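Local atomic coordinates of cell division control protein Cdc48 (Mycobacterium smegmatis, PDB entry 5E7P), a protein that binds ADP in two AAA-type nucleotide sites and probably binds and hydrolyses ATP. Residues A[648-652]-A[738-742]; A[686-692]-A[726-730]; A[695-700]-A[722-726]; A[700-704]-A[718-722]. Residue numbers count along the deposited sequence, not the author numbering.

Interaction 1 (A[648-652]-A[738-742]); sequences LVFVE and LREFA
The Phe650 ring forms the apolar centre, with Leu738 and Arg739 of helix 732-739 packed on it. Phe650 (chi1 t) directs its CA-to-CB bond toward 738-742; Arg739 CA sits over a ring face in a CH-pi contact, 4.0 Å from the centroid and 23° off the normal. Phe650 CE1 is 3.8 Å from Leu738 CB, and CE2 is 3.6 Å from Arg739 CB. Segment 648-652 is extended, strand to residue 650; 738-742 keeps helical phi/psi throughout. The CA register is Phe650 to Arg739, 6.9 Å, and Leu648 to Ala742, 6.8 Å. At the latter pair Leu648 CD2 lies 3.7 Å from Phe741 CE2 and 3.9 Å from Ala742 CB. Strand 645-650 is an edge strand of the five-stranded parallel sheet of the second AAA module, bonded through Val649 to Leu523 and Tyr525, and Phe741 meets Tyr525 edge-to-face. Helix 732-739 thus brings the chain's C-terminal end back onto the P-loop NTPase core. At the polar edge, Arg739 (chi1 and chi2 t, chi3 m) forms a two-pronged salt bridge: NE to Glu652 OE2, 2.9 Å, and NH2 to Glu652 OE1, 3.0 Å. Arg739 NH1 pairs with Glu736, so the guanidinium serves two carboxylates while its aliphatic root covers the aromatic ring.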
loop_
_atom_site.group_PDB
_atom_site.type_symbol
_atom_site.label_atom_id
_atom_site.label_comp_id
_atom_site.label_asym_id
_atom_site.label_seq_id
_atom_site.Cartn_x
_atom_site.Cartn_y
_atom_site.Cartn_z
ATOM N N LEU A 648 8.814 -27.967 -2.654
ATOM C CA LEU A 648 8.014 -28.007 -1.435
ATOM C C LEU A 648 8.778 -27.461 -0.236
ATOM O O LEU A 648 9.715 -28.090 0.251
ATOM C CB LEU A 648 7.557 -29.438 -1.148
ATOM C CG LEU A 648 6.200 -29.884 -1.698
ATOM C CD1 LEU A 648 6.094 -29.659 -3.204
ATOM C CD2 LEU A 648 5.954 -31.347 -1.353
ATOM N N VAL A 649 8.373 -26.287 0.235
ATOM C CA VAL A 649 8.979 -25.702 1.424
ATOM C C VAL A 649 8.028 -25.809 2.610
ATOM O O VAL A 649 6.961 -25.193 2.623
ATOM C CB VAL A 649 9.357 -24.227 1.212
ATOM C CG1 VAL A 649 10.056 -23.680 2.450
ATOM C CG2 VAL A 649 10.239 -24.068 -0.017
ATOM N N PHE A 650 8.419 -26.601 3.602
ATOM C CA PHE A 650 7.621 -26.764 4.811
ATOM C C PHE A 650 8.046 -25.769 5.886
ATOM O O PHE A 650 9.211 -25.725 6.280
ATOM C CB PHE A 650 7.724 -28.200 5.336
ATOM C CG PHE A 650 7.104 -28.398 6.691
ATOM C CD1 PHE A 650 5.814 -27.966 6.950
ATOM C CD2 PHE A 650 7.806 -29.032 7.702
ATOM C CE1 PHE A 650 5.244 -28.148 8.196
ATOM C CE2 PHE A 650 7.239 -29.220 8.949
ATOM C CZ PHE A 650 5.957 -28.778 9.196
ATOM N N VAL A 651 7.094 -24.965 6.345
ATOM C CA VAL A 651 7.341 -24.021 7.426
ATOM C C VAL A 651 7.016 -24.679 8.761
ATOM O O VAL A 651 5.847 -24.847 9.116
ATOM C CB VAL A 651 6.498 -22.741 7.265
ATOM C CG1 VAL A 651 6.728 -21.798 8.438
ATOM C CG2 VAL A 651 6.822 -22.054 5.944
ATOM N N GLU A 652 8.061 -25.062 9.489
ATOM C CA GLU A 652 7.912 -25.696 10.793
ATOM C C GLU A 652 7.285 -24.741 11.798
ATOM O O GLU A 652 7.459 -23.526 11.695
ATOM C CB GLU A 652 9.279 -26.149 11.315
ATOM C CG GLU A 652 9.872 -27.347 10.595
ATOM C CD GLU A 652 9.552 -28.661 11.289
ATOM O OE1 GLU A 652 8.912 -28.630 12.364
ATOM O OE2 GLU A 652 9.945 -29.724 10.760
ATOM N N LEU A 738 1.697 -32.562 8.382
ATOM C CA LEU A 738 2.251 -31.614 7.424
ATOM C C LEU A 738 3.724 -31.889 7.150
ATOM O O LEU A 738 4.193 -31.736 6.023
ATOM C CB LEU A 738 2.080 -30.179 7.924
ATOM C CG LEU A 738 0.652 -29.653 8.014
ATOM C CD1 LEU A 738 0.653 -28.197 8.430
ATOM C CD2 LEU A 738 -0.051 -29.834 6.685
ATOM N N ARG A 739 4.450 -32.293 8.187
ATOM C CA ARG A 739 5.877 -32.564 8.059
ATOM C C ARG A 739 6.138 -33.785 7.180
ATOM O O ARG A 739 7.133 -33.837 6.454
ATOM C CB ARG A 739 6.514 -32.760 9.439
ATOM C CG ARG A 739 8.032 -32.853 9.408
ATOM C CD ARG A 739 8.616 -33.115 10.789
ATOM N NE ARG A 739 8.388 -32.010 11.717
ATOM C CZ ARG A 739 7.537 -32.053 12.738
ATOM N NH1 ARG A 739 6.829 -33.150 12.965
ATOM N NH2 ARG A 739 7.396 -31.000 13.533
ATOM N N GLU A 740 5.235 -34.760 7.245
ATOM C CA GLU A 740 5.370 -35.990 6.471
ATOM C C GLU A 740 4.875 -35.846 5.033
ATOM O O GLU A 740 5.092 -36.734 4.209
ATOM C CB GLU A 740 4.618 -37.136 7.152
ATOM C CG GLU A 740 5.278 -37.669 8.410
ATOM C CD GLU A 740 4.509 -38.829 9.014
ATOM O OE1 GLU A 740 3.364 -39.074 8.575
ATOM O OE2 GLU A 740 5.049 -39.497 9.924
ATOM N N PHE A 741 4.215 -34.729 4.738
ATOM C CA PHE A 741 3.575 -34.529 3.438
ATOM C C PHE A 741 4.516 -34.694 2.244
ATOM O O PHE A 741 4.161 -35.334 1.255
ATOM C CB PHE A 741 2.883 -33.162 3.374
ATOM C CG PHE A 741 2.302 -32.844 2.025
ATOM C CD1 PHE A 741 1.083 -33.376 1.641
ATOM C CD2 PHE A 741 2.977 -32.021 1.138
ATOM C CE1 PHE A 741 0.548 -33.090 0.398
ATOM C CE2 PHE A 741 2.449 -31.734 -0.106
ATOM C CZ PHE A 741 1.231 -32.269 -0.477
ATOM N N ALA A 742 5.712 -34.120 2.342
ATOM C CA ALA A 742 6.654 -34.116 1.223
ATOM C C ALA A 742 7.151 -35.511 0.845
ATOM O O ALA A 742 7.557 -35.744 -0.293
ATOM C CB ALA A 742 7.829 -33.196 1.520
#

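Interaction 2 (A[686-692]-A[726-730]); sequences DGYSAAD and VRPSL. With ADP (adenosine-5'-diphosphate), chain D.
Tyr688 lays one ring face against the Arg727-Pro728 peptide, its CE1 3.6 Å from Pro728 CD, and its OH donates to Val726 O at 2.7 Å. The motif beside it is a capping box at the start of helix 690-707: Ser689 is the N-cap, Asp692 N donates to Ser689 OG (3.2 Å), and Ser689 N donates to Asp692 OD2 (3.1 Å). Residues 726-730 form an irregular, largely extended link between two helices, with Pro728 CA 4.5 Å from Tyr688 CA. Gly687 has phi/psi of 96/-11, where a CB would jam against the preceding carbonyl and press on Pro728; its own O accepts from Leu730 N (3.1 Å) and, weakly, from Ser729 N (3.2 Å). Tyr688 takes chi1 m, and its CE2 is 4.0 Å from Val726 CG1. Leu730 (chi1 m, chi2 t) points toward the other segment, with CD1 3.7 Å from Ser689 N and CD2 4.0 Å from Ser689 CB. The capped helix start belongs to the AAA+ lid and borders the second ADP site: Ala690 CB is 3.3 Å from ADP N7, Ala691 CB 3.9 Å from ADP O4', and Ala691 is backbone-bonded to Gly529, whose N also binds the nucleotide. The same carboxylate that closes the box takes a very short hydrogen bond from the linker, Ser729 OG to Asp692 OD2 at 2.3 Å.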
loop_
_atom_site.group_PDB
_atom_site.type_symbol
_atom_site.label_atom_id
_atom_site.label_comp_id
_atom_site.label_asym_id
_atom_site.label_seq_id
_atom_site.Cartn_x
_atom_site.Cartn_y
_atom_site.Cartn_z
ATOM N N ASP A 686 6.055 -24.726 24.383
ATOM C CA ASP A 686 5.824 -25.753 23.377
ATOM C C ASP A 686 4.338 -25.794 23.020
ATOM O O ASP A 686 3.479 -25.774 23.903
ATOM C CB ASP A 686 6.294 -27.118 23.883
ATOM C CG ASP A 686 6.459 -28.134 22.763
ATOM O OD1 ASP A 686 7.469 -28.052 22.029
ATOM O OD2 ASP A 686 5.582 -29.014 22.620
ATOM N N GLY A 687 4.039 -25.835 21.726
ATOM C CA GLY A 687 2.663 -25.850 21.266
ATOM C C GLY A 687 2.163 -24.467 20.896
ATOM O O GLY A 687 1.092 -24.318 20.309
ATOM N N TYR A 688 2.938 -23.447 21.248
ATOM C CA TYR A 688 2.616 -22.078 20.866
ATOM C C TYR A 688 3.146 -21.773 19.469
ATOM O O TYR A 688 4.344 -21.895 19.210
ATOM C CB TYR A 688 3.205 -21.084 21.870
ATOM C CG TYR A 688 2.413 -20.950 23.148
ATOM C CD1 TYR A 688 2.342 -21.995 24.060
ATOM C CD2 TYR A 688 1.740 -19.773 23.446
ATOM C CE1 TYR A 688 1.614 -21.873 25.229
ATOM C CE2 TYR A 688 1.013 -19.641 24.612
ATOM C CZ TYR A 688 0.954 -20.694 25.499
ATOM O OH TYR A 688 0.232 -20.563 26.659
ATOM N N SER A 689 2.252 -21.377 18.571
ATOM C CA SER A 689 2.655 -20.950 17.239
ATOM C C SER A 689 3.306 -19.578 17.339
ATOM O O SER A 689 3.357 -18.984 18.419
ATOM C CB SER A 689 1.449 -20.875 16.305
ATOM O OG SER A 689 0.629 -19.765 16.634
ATOM N N ALA A 690 3.802 -19.078 16.212
ATOM C CA ALA A 690 4.401 -17.751 16.168
ATOM C C ALA A 690 3.383 -16.691 16.584
ATOM O O ALA A 690 3.690 -15.796 17.372
ATOM C CB ALA A 690 4.944 -17.456 14.766
ATOM N N ALA A 691 2.171 -16.804 16.052
ATOM C CA ALA A 691 1.099 -15.872 16.382
ATOM C C ALA A 691 0.739 -15.952 17.864
ATOM O O ALA A 691 0.430 -14.939 18.490
ATOM C CB ALA A 691 -0.132 -16.132 15.507
ATOM N N ASP A 692 0.790 -17.157 18.420
ATOM C CA ASP A 692 0.502 -17.354 19.839
ATOM C C ASP A 692 1.504 -16.619 20.724
ATOM O O ASP A 692 1.131 -16.043 21.748
ATOM C CB ASP A 692 0.493 -18.841 20.194
ATOM C CG ASP A 692 -0.753 -19.550 19.707
ATOM O OD1 ASP A 692 -1.820 -18.899 19.633
ATOM O OD2 ASP A 692 -0.666 -20.758 19.403
ATOM N N VAL A 726 -4.082 -16.874 26.823
ATOM C CA VAL A 726 -3.385 -17.225 25.589
ATOM C C VAL A 726 -2.868 -18.660 25.652
ATOM O O VAL A 726 -1.842 -18.942 26.273
ATOM C CB VAL A 726 -2.219 -16.265 25.295
ATOM C CG1 VAL A 726 -1.572 -16.616 23.964
ATOM C CG2 VAL A 726 -2.708 -14.824 25.291
ATOM N N ARG A 727 -3.589 -19.563 24.996
ATOM C CA ARG A 727 -3.302 -20.990 25.077
ATOM C C ARG A 727 -2.546 -21.486 23.845
ATOM O O ARG A 727 -2.547 -20.822 22.810
ATOM C CB ARG A 727 -4.613 -21.767 25.248
ATOM C CG ARG A 727 -5.426 -21.340 26.457
ATOM C CD ARG A 727 -4.570 -21.336 27.712
ATOM N NE ARG A 727 -3.987 -22.648 27.980
ATOM C CZ ARG A 727 -2.937 -22.851 28.771
ATOM N NH1 ARG A 727 -2.345 -21.824 29.368
ATOM N NH2 ARG A 727 -2.474 -24.079 28.961
ATOM N N PRO A 728 -1.886 -22.652 23.958
ATOM C CA PRO A 728 -1.255 -23.260 22.779
ATOM C C PRO A 728 -2.305 -23.689 21.755
ATOM O O PRO A 728 -3.365 -24.189 22.138
ATOM C CB PRO A 728 -0.537 -24.486 23.359
ATOM C CG PRO A 728 -1.237 -24.768 24.654
ATOM C CD PRO A 728 -1.616 -23.424 25.184
ATOM N N SER A 729 -2.012 -23.498 20.471
ATOM C CA SER A 729 -2.989 -23.773 19.421
ATOM C C SER A 729 -2.579 -24.907 18.481
ATOM O O SER A 729 -3.402 -25.415 17.720
ATOM C CB SER A 729 -3.268 -22.503 18.617
ATOM O OG SER A 729 -2.076 -22.009 18.030
ATOM N N LEU A 730 -1.314 -25.308 18.538
ATOM C CA LEU A 730 -0.791 -26.315 17.617
ATOM C C LEU A 730 -1.214 -27.746 17.954
ATOM O O LEU A 730 -1.092 -28.192 19.097
ATOM C CB LEU A 730 0.733 -26.225 17.550
ATOM C CG LEU A 730 1.303 -24.914 17.006
ATOM C CD1 LEU A 730 2.783 -24.808 17.325
ATOM C CD2 LEU A 730 1.067 -24.813 15.509
HETATM P PB ADP D . -1.451 -18.389 8.388
HETATM O O1B ADP D . -2.311 -18.427 9.628
HETATM O O2B ADP D . -2.256 -18.353 7.112
HETATM O O3B ADP D . -0.324 -19.397 8.382
HETATM P PA ADP D . 0.663 -16.592 9.115
HETATM O O1A ADP D . 1.255 -17.858 9.686
HETATM O O2A ADP D . 1.445 -15.772 8.125
HETATM O O3A ADP D . -0.770 -16.922 8.449
HETATM O "O5'" ADP D . 0.329 -15.616 10.351
HETATM C "C5'" ADP D . -0.122 -14.280 10.140
HETATM C "C4'" ADP D . 0.156 -13.459 11.396
HETATM O "O4'" ADP D . 0.944 -14.206 12.329
HETATM C "C3'" ADP D . 0.937 -12.196 11.071
HETATM O "O3'" ADP D . 0.076 -11.055 11.063
HETATM C "C2'" ADP D . 1.978 -12.071 12.165
HETATM O "O2'" ADP D . 1.636 -11.004 13.056
HETATM C "C1'" ADP D . 1.966 -13.392 12.917
HETATM N N9 ADP D . 3.285 -14.040 12.725
HETATM C C8 ADP D . 3.490 -15.215 12.100
HETATM N N7 ADP D . 4.807 -15.539 12.080
HETATM C C5 ADP D . 5.473 -14.554 12.706
HETATM C C6 ADP D . 6.889 -14.272 13.034
HETATM N N6 ADP D . 7.869 -15.135 12.676
HETATM N N1 ADP D . 7.166 -13.129 13.699
HETATM C C2 ADP D . 6.193 -12.269 14.052
HETATM N N3 ADP D . 4.886 -12.459 13.789
HETATM C C4 ADP D . 4.467 -13.566 13.130
#

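Interaction 3 (A[695-700]-A[722-726]); sequences ALLRES and ARETV
Two lid helices meet here through alanines, branched side chains and the aliphatic parts of Glu699 and Arg723, without a hydrogen bond between them. Residues 695-700 are regular helix; 722-726 is the last turn of helix 716-725 and its exit, where Val726 leaves helical geometry at phi/psi -96/102. The CA register is Ser700 to Ala722, 5.3 Å, and Leu696 to Val726, 5.9 Å, so the two segments run in opposing senses. Ala722 is the bump at one end: its CB enters the hollow bounded by Leu696 CD1 (3.7 Å), Glu699 CG (3.7 Å) and Ser700 OG (3.5 Å). Val726 (chi1 t) fills the next hollow, with CG2 3.8 Å from both Glu699 CB and Ala695 O, and CG1 4.2 Å from Ala695 CB. From the other helix, Leu696 (chi1 t, chi2 p) reaches between these two, its CD1 4.1 Å from Val726 CB and 3.6 Å from Arg723 CG. Glu699 (chi1 t, chi2 p) has its CG 3.5 Å from Thr725 OG1. The hydroxyls are satisfied within their own helices: Ser700 OG donates to Leu696 O (2.6 Å) and Thr725 OG1 to Ala722 O (3.2 Å). This is close helix packing within the AAA+ lid. Around it, Leu685 touches Leu696 and Arg723, Tyr688 donates to Val726 O, and Leu697 on the same helix packs on helix 656-666.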
loop_
_atom_site.group_PDB
_atom_site.type_symbol
_atom_site.label_atom_id
_atom_site.label_comp_id
_atom_site.label_asym_id
_atom_site.label_seq_id
_atom_site.Cartn_x
_atom_site.Cartn_y
_atom_site.Cartn_z
ATOM N N ALA A 695 0.897 -12.937 20.632
ATOM C CA ALA A 695 -0.299 -12.639 21.414
ATOM C C ALA A 695 -0.033 -12.730 22.915
ATOM O O ALA A 695 -0.684 -12.051 23.710
ATOM C CB ALA A 695 -1.440 -13.567 21.018
ATOM N N LEU A 696 0.922 -13.571 23.300
ATOM C CA LEU A 696 1.285 -13.713 24.705
ATOM C C LEU A 696 1.987 -12.458 25.219
ATOM O O LEU A 696 1.820 -12.074 26.375
ATOM C CB LEU A 696 2.168 -14.945 24.922
ATOM C CG LEU A 696 2.541 -15.246 26.378
ATOM C CD1 LEU A 696 1.297 -15.485 27.218
ATOM C CD2 LEU A 696 3.489 -16.434 26.476
ATOM N N LEU A 697 2.766 -11.817 24.354
ATOM C CA LEU A 697 3.453 -10.578 24.707
ATOM C C LEU A 697 2.470 -9.418 24.745
ATOM O O LEU A 697 2.547 -8.550 25.613
ATOM C CB LEU A 697 4.561 -10.274 23.699
ATOM C CG LEU A 697 5.797 -11.171 23.739
ATOM C CD1 LEU A 697 6.655 -10.931 22.508
ATOM C CD2 LEU A 697 6.592 -10.914 25.006
ATOM N N ARG A 698 1.558 -9.412 23.779
ATOM C CA ARG A 698 0.482 -8.435 23.710
ATOM C C ARG A 698 -0.371 -8.492 24.972
ATOM O O ARG A 698 -0.647 -7.467 25.598
ATOM C CB ARG A 698 -0.377 -8.721 22.479
ATOM C CG ARG A 698 -1.703 -7.982 22.417
ATOM C CD ARG A 698 -2.606 -8.655 21.389
ATOM N NE ARG A 698 -3.726 -7.816 20.976
ATOM C CZ ARG A 698 -4.899 -7.778 21.599
ATOM N NH1 ARG A 698 -5.100 -8.530 22.673
ATOM N NH2 ARG A 698 -5.864 -6.984 21.151
ATOM N N GLU A 699 -0.774 -9.701 25.345
ATOM C CA GLU A 699 -1.594 -9.901 26.529
ATOM C C GLU A 699 -0.817 -9.584 27.799
ATOM O O GLU A 699 -1.366 -9.017 28.742
ATOM C CB GLU A 699 -2.123 -11.334 26.575
ATOM C CG GLU A 699 -3.134 -11.585 27.673
ATOM C CD GLU A 699 -4.387 -10.733 27.531
ATOM O OE1 GLU A 699 -4.747 -10.370 26.388
ATOM O OE2 GLU A 699 -5.014 -10.428 28.570
ATOM N N SER A 700 0.463 -9.951 27.821
ATOM C CA SER A 700 1.315 -9.684 28.977
ATOM C C SER A 700 1.439 -8.187 29.226
ATOM O O SER A 700 1.273 -7.720 30.353
ATOM C CB SER A 700 2.706 -10.293 28.788
ATOM O OG SER A 700 2.651 -11.709 28.777
ATOM N N ALA A 722 -1.303 -13.977 31.700
ATOM C CA ALA A 722 -1.517 -13.922 30.259
ATOM C C ALA A 722 -1.632 -15.321 29.662
ATOM O O ALA A 722 -2.430 -15.553 28.754
ATOM C CB ALA A 722 -0.395 -13.147 29.586
ATOM N N ARG A 723 -0.840 -16.251 30.191
ATOM C CA ARG A 723 -0.839 -17.629 29.708
ATOM C C ARG A 723 -2.150 -18.356 29.998
ATOM O O ARG A 723 -2.402 -19.431 29.455
ATOM C CB ARG A 723 0.328 -18.415 30.308
ATOM C CG ARG A 723 1.696 -17.950 29.847
ATOM C CD ARG A 723 2.761 -18.970 30.198
ATOM N NE ARG A 723 2.470 -20.266 29.594
ATOM C CZ ARG A 723 3.244 -21.337 29.719
ATOM N NH1 ARG A 723 4.364 -21.269 30.428
ATOM N NH2 ARG A 723 2.900 -22.476 29.134
ATOM N N GLU A 724 -2.978 -17.775 30.860
ATOM C CA GLU A 724 -4.271 -18.366 31.177
ATOM C C GLU A 724 -5.264 -18.121 30.046
ATOM O O GLU A 724 -6.126 -18.957 29.776
ATOM C CB GLU A 724 -4.815 -17.812 32.495
ATOM C CG GLU A 724 -3.908 -18.055 33.689
ATOM C CD GLU A 724 -4.465 -17.475 34.978
ATOM O OE1 GLU A 724 -5.576 -16.900 34.946
ATOM O OE2 GLU A 724 -3.788 -17.594 36.023
ATOM N N THR A 725 -5.135 -16.975 29.384
ATOM C CA THR A 725 -6.021 -16.628 28.275
ATOM C C THR A 725 -5.404 -16.968 26.919
ATOM O O THR A 725 -6.117 -17.308 25.975
ATOM C CB THR A 725 -6.421 -15.139 28.301
ATOM O OG1 THR A 725 -5.272 -14.325 28.035
ATOM C CG2 THR A 725 -7.002 -14.765 29.656
ATOM N N VAL A 726 -4.082 -16.874 26.823
ATOM C CA VAL A 726 -3.385 -17.225 25.589
ATOM C C VAL A 726 -2.868 -18.660 25.652
ATOM O O VAL A 726 -1.842 -18.942 26.273
ATOM C CB VAL A 726 -2.219 -16.265 25.295
ATOM C CG1 VAL A 726 -1.572 -16.616 23.964
ATOM C CG2 VAL A 726 -2.708 -14.824 25.291
#

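Interaction 4 (A[700-704]-A[718-722])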
loop_
_atom_site.group_PDB
_atom_site.type_symbol
_atom_site.label_atom_id
_atom_site.label_comp_id
_atom_site.label_asym_id
_atom_site.label_seq_id
_atom_site.Cartn_x
_atom_site.Cartn_y
_atom_site.Cartn_z
ATOM N N SER A 700 0.463 -9.951 27.821
ATOM C CA SER A 700 1.315 -9.684 28.977
ATOM C C SER A 700 1.439 -8.187 29.226
ATOM O O SER A 700 1.273 -7.720 30.353
ATOM C CB SER A 700 2.706 -10.293 28.788
ATOM O OG SER A 700 2.651 -11.709 28.777
ATOM N N ALA A 701 1.728 -7.444 28.164
ATOM C CA ALA A 701 1.886 -6.000 28.259
ATOM C C ALA A 701 0.594 -5.347 28.732
ATOM O O ALA A 701 0.616 -4.441 29.562
ATOM C CB ALA A 701 2.322 -5.422 26.919
ATOM N N MET A 702 -0.532 -5.820 28.204
ATOM C CA MET A 702 -1.839 -5.290 28.581
ATOM C C MET A 702 -2.171 -5.621 30.034
ATOM O O MET A 702 -2.737 -4.797 30.757
ATOM C CB MET A 702 -2.929 -5.823 27.645
ATOM C CG MET A 702 -4.341 -5.394 28.024
ATOM S SD MET A 702 -4.598 -3.609 27.957
ATOM C CE MET A 702 -5.081 -3.382 26.248
ATOM N N THR A 703 -1.812 -6.828 30.460
ATOM C CA THR A 703 -2.009 -7.244 31.843
ATOM C C THR A 703 -1.234 -6.330 32.793
ATOM O O THR A 703 -1.716 -5.983 33.870
ATOM C CB THR A 703 -1.581 -8.716 32.058
ATOM O OG1 THR A 703 -2.444 -9.583 31.311
ATOM C CG2 THR A 703 -1.658 -9.093 33.526
ATOM N N ALA A 704 -0.038 -5.929 32.374
ATOM C CA ALA A 704 0.806 -5.060 33.186
ATOM C C ALA A 704 0.295 -3.621 33.217
ATOM O O ALA A 704 0.325 -2.969 34.260
ATOM C CB ALA A 704 2.237 -5.103 32.689
ATOM N N ASP A 718 2.509 -11.283 35.488
ATOM C CA ASP A 718 1.775 -10.756 34.343
ATOM C C ASP A 718 1.770 -11.769 33.203
ATOM O O ASP A 718 0.744 -11.994 32.561
ATOM C CB ASP A 718 2.394 -9.440 33.865
ATOM C CG ASP A 718 2.297 -8.338 34.903
ATOM O OD1 ASP A 718 1.362 -8.380 35.732
ATOM O OD2 ASP A 718 3.155 -7.429 34.889
ATOM N N VAL A 719 2.926 -12.379 32.965
ATOM C CA VAL A 719 3.053 -13.392 31.927
ATOM C C VAL A 719 2.272 -14.647 32.310
ATOM O O VAL A 719 1.596 -15.248 31.475
ATOM C CB VAL A 719 4.530 -13.749 31.670
ATOM C CG1 VAL A 719 4.640 -14.845 30.626
ATOM C CG2 VAL A 719 5.303 -12.512 31.234
ATOM N N ALA A 720 2.359 -15.024 33.582
ATOM C CA ALA A 720 1.655 -16.197 34.090
ATOM C C ALA A 720 0.144 -16.060 33.924
ATOM O O ALA A 720 -0.542 -17.022 33.575
ATOM C CB ALA A 720 2.010 -16.436 35.549
ATOM N N LYS A 721 -0.369 -14.859 34.176
ATOM C CA LYS A 721 -1.791 -14.588 33.998
ATOM C C LYS A 721 -2.162 -14.579 32.518
ATOM O O LYS A 721 -3.200 -15.107 32.126
ATOM C CB LYS A 721 -2.174 -13.256 34.642
ATOM C CG LYS A 721 -3.649 -12.917 34.511
ATOM C CD LYS A 721 -3.978 -11.597 35.184
ATOM C CE LYS A 721 -5.461 -11.274 35.061
ATOM N NZ LYS A 721 -5.814 -9.982 35.716
ATOM N N ALA A 722 -1.303 -13.977 31.700
ATOM C CA ALA A 722 -1.517 -13.922 30.259
ATOM C C ALA A 722 -1.632 -15.321 29.662
ATOM O O ALA A 722 -2.430 -15.553 28.754
ATOM C CB ALA A 722 -0.395 -13.147 29.586
#
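Thr703 and Ser700, both with chi1 m, turn their hydroxyls back to their own helix: Ser700 OG is bonded to Leu696 O and Thr703 OG1 to Glu699 O. That leaves the Thr703 methyl for the crossing, where CG2 lies 3.8 Å from Asp718 OD1 and 3.8 Å from Lys721 CD. Lys721 is fully extended, all four chi angles t, so its methylenes run past this methyl. Asp718 (chi1 m) brings OD2 to 3.3 Å from Ala704 CB, but its polar partners lie elsewhere, Arg707 by a salt bridge and the backbone N of Thr715. Ser700 OG also touches Ala722 CB at 3.5 Å. Val719 has chi1 t, and its CG2 is 3.7 Å from Ser700 OG. The helix segments cross steeply at 119°, axes 8.4 Å apart, with the closest CA pair, Ser700 and Val719, at 5.0 Å. Within the AAA+ lid, away from the nucleotide sites, these segments therefore meet by van der Waals contact: no hydrogen bond joins them, and the hydroxyls and the carboxylate are satisfied by neighbours outside the pair.

How the interactions relate
Along the chain the contacts nest like brackets: interaction 4 lies innermost, then 3, then 2, with interaction 1 enclosing them all. Interactions 3 and 4, centres about 6 Å apart, are successive parts of one interface between helices 690-707 and 716-725, sharing Ser700 and Ala722. Interaction 2, about 10 Å from interaction 3 by centres, shares Val726 with it and uses the start of helix 690-707 beside the second ADP. Interaction 1 stands apart, about 19 Å from interaction 2 and about 34 Å from interaction 4 by centres, where helix 732-739 returns to strand 645-650. The series therefore leads from the lid's helical body, past the nucleotide, to the edge of the AAA core sheet.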